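Local atomic coordinates of oxidoreductase protein (Agrobacterium radiobacter, PDB entry 5UI9), a protein that probably catalyses NAD-dependent oxidation or reduction of a small hydroxylated substrate, as in other enzymes of the GFO/IDH/MocA family. Residues G192-L197 / I216-Q221. Numbering follows the deposited sequence.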
loop_
_atom_site.group_PDB
_atom_site.type_symbol
_atom_site.label_atom_id
_atom_site.label_comp_id
_atom_site.label_asym_id
_atom_site.label_seq_id
_atom_site.Cartn_x
_atom_site.Cartn_y
_atom_site.Cartn_z
ATOM N N GLY A 192 -12.818 -1.336 -11.395
ATOM C CA GLY A 192 -13.648 -0.337 -12.071
ATOM C C GLY A 192 -13.113 1.086 -12.030
ATOM O O GLY A 192 -12.102 1.386 -11.366
ATOM N N ASP A 193 -13.832 1.969 -12.722
ATOM C CA ASP A 193 -13.420 3.363 -12.922
ATOM C C ASP A 193 -13.329 4.121 -11.597
ATOM O O ASP A 193 -13.979 3.754 -10.608
ATOM C CB ASP A 193 -14.378 4.098 -13.879
ATOM C CG ASP A 193 -14.433 3.471 -15.277
ATOM O OD1 ASP A 193 -13.445 2.834 -15.708
ATOM O OD2 ASP A 193 -15.475 3.623 -15.949
ATOM N N VAL A 194 -12.530 5.186 -11.617
ATOM C CA VAL A 194 -12.099 5.904 -10.423
ATOM C C VAL A 194 -12.808 7.252 -10.344
ATOM O O VAL A 194 -12.949 7.941 -11.359
ATOM C CB VAL A 194 -10.562 6.114 -10.459
ATOM C CG1 VAL A 194 -10.078 7.010 -9.320
ATOM C CG2 VAL A 194 -9.843 4.768 -10.433
ATOM N N ALA A 195 -13.250 7.612 -9.137
ATOM C CA ALA A 195 -13.924 8.889 -8.878
ATOM C C ALA A 195 -12.919 9.972 -8.519
ATOM O O ALA A 195 -12.920 11.051 -9.117
ATOM C CB ALA A 195 -14.940 8.736 -7.752
ATOM N N THR A 196 -12.077 9.680 -7.527
ATOM C CA THR A 196 -11.070 10.629 -7.037
ATOM C C THR A 196 -9.731 9.933 -6.814
ATOM O O THR A 196 -9.664 8.712 -6.654
ATOM C CB THR A 196 -11.514 11.342 -5.738
ATOM O OG1 THR A 196 -11.862 10.370 -4.750
ATOM C CG2 THR A 196 -12.718 12.238 -5.979
ATOM N N LEU A 197 -8.676 10.741 -6.801
ATOM C CA LEU A 197 -7.301 10.258 -6.837
ATOM C C LEU A 197 -6.363 11.230 -6.111
ATOM O O LEU A 197 -6.519 12.444 -6.226
ATOM C CB LEU A 197 -6.895 10.110 -8.306
ATOM C CG LEU A 197 -5.502 9.606 -8.675
ATOM C CD1 LEU A 197 -5.521 8.834 -9.988
ATOM C CD2 LEU A 197 -4.481 10.736 -8.745
ATOM N N ILE A 216 -0.054 6.228 -5.174
ATOM C CA ILE A 216 -1.351 6.775 -5.562
ATOM C C ILE A 216 -2.459 6.087 -4.763
ATOM O O ILE A 216 -2.480 4.863 -4.659
ATOM C CB ILE A 216 -1.607 6.580 -7.078
ATOM C CG1 ILE A 216 -0.418 7.093 -7.900
ATOM C CG2 ILE A 216 -2.899 7.280 -7.506
ATOM C CD1 ILE A 216 -0.548 6.901 -9.395
ATOM N N LEU A 217 -3.374 6.885 -4.216
ATOM C CA LEU A 217 -4.547 6.390 -3.490
ATOM C C LEU A 217 -5.795 6.612 -4.346
ATOM O O LEU A 217 -6.102 7.748 -4.696
ATOM C CB LEU A 217 -4.687 7.141 -2.168
ATOM C CG LEU A 217 -5.850 6.828 -1.225
ATOM C CD1 LEU A 217 -5.863 5.379 -0.768
ATOM C CD2 LEU A 217 -5.764 7.752 -0.014
ATOM N N LEU A 218 -6.512 5.534 -4.663
ATOM C CA LEU A 218 -7.688 5.590 -5.545
ATOM C C LEU A 218 -8.993 5.386 -4.788
ATOM O O LEU A 218 -9.113 4.464 -3.998
ATOM C CB LEU A 218 -7.595 4.511 -6.621
ATOM C CG LEU A 218 -6.394 4.511 -7.576
ATOM C CD1 LEU A 218 -6.500 3.350 -8.563
ATOM C CD2 LEU A 218 -6.266 5.830 -8.325
ATOM N N ASP A 219 -9.972 6.242 -5.054
ATOM C CA ASP A 219 -11.339 6.038 -4.585
ATOM C C ASP A 219 -12.166 5.617 -5.798
ATOM O O ASP A 219 -12.443 6.435 -6.673
ATOM C CB ASP A 219 -11.866 7.319 -3.953
ATOM C CG ASP A 219 -10.907 7.883 -2.902
ATOM O OD1 ASP A 219 -10.602 7.161 -1.925
ATOM O OD2 ASP A 219 -10.450 9.042 -3.039
ATOM N N HIS A 220 -12.515 4.334 -5.870
ATOM C CA HIS A 220 -13.274 3.811 -7.013
ATOM C C HIS A 220 -14.750 4.193 -6.918
ATOM O O HIS A 220 -15.270 4.395 -5.824
ATOM C CB HIS A 220 -13.096 2.300 -7.130
ATOM C CG HIS A 220 -11.693 1.886 -7.448
ATOM N ND1 HIS A 220 -11.269 1.621 -8.731
ATOM C CD2 HIS A 220 -10.613 1.705 -6.649
ATOM C CE1 HIS A 220 -9.990 1.286 -8.710
ATOM N NE2 HIS A 220 -9.568 1.329 -7.457
ATOM N N GLN A 221 -15.419 4.305 -8.067
ATOM C CA GLN A 221 -16.845 4.682 -8.107
ATOM C C GLN A 221 -17.752 3.687 -7.364
ATOM O O GLN A 221 -18.748 4.091 -6.762
ATOM C CB GLN A 221 -17.322 4.858 -9.558
ATOM C CG GLN A 221 -16.684 6.044 -10.279
ATOM C CD GLN A 221 -17.022 6.114 -11.762
ATOM O OE1 GLN A 221 -17.785 5.300 -12.288
ATOM N NE2 GLN A 221 -16.448 7.097 -12.447
#
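The backbone carbonyl of Asp219 takes two amide hydrogens from the neighbouring strand. Ala195 N reaches Asp219 O at 2.8 Å, nearly along the C=O axis, while the bond from Thr196 N to the same oxygen is weak at 3.4 Å. Two consecutive residues thus face one, the definition of a classic beta bulge, and the helix-like backbone of Ala195 (phi -89°, psi -53°) makes the kink. Beyond it the pairing is regular and antiparallel, with Asp219 N returning a bond of 3.0 Å to Thr196 O. The side chains of Thr196 and Asp219 share one face of the sheet, where Thr196 OG1 donates to Asp219 OD2 at 2.6 Å, meeting the anti side of the carboxylate. Threonine suits this place because its short branched chain, with chi1 at 54°, turns the hydroxyl toward Asp219. Aspartate offers two oxygens for two partners: OD1 forms a salt bridge with Arg200 of the second subunit, so the carboxylate links hairpin and dimer interface.

The face of Leu197 and Leu218 is apolar. Leu197 CD1 lies 3.5 Å from Leu218 CD2, and Ile216 CG2 packs against Leu197 CG; branched aliphatic chains suit this buried layer, which helices 175-191 and 316-335 cover.

Where the chain leaves helix 175-191, the positive phi of Gly192 suits glycine. Gly192 O accepts a hydrogen bond from His220 ND1 at 2.8 Å; the oxygen lies in the imidazole plane, whereas ND1 stands above the plane of the Gly192 carbonyl. Asp193 O then receives Gln221 N in an almost straight bond, whereas the Asp193 carboxylate turns to Arg188 in a salt bridge.

The hairpin is therefore joined by polar bonds on both sides of its bulge. Donation from ND1 means that this nitrogen of His220 carries a proton, and with NE2 hydrogen-bonded to Ser226 OG, the buried ring's rotation is fixed at two points.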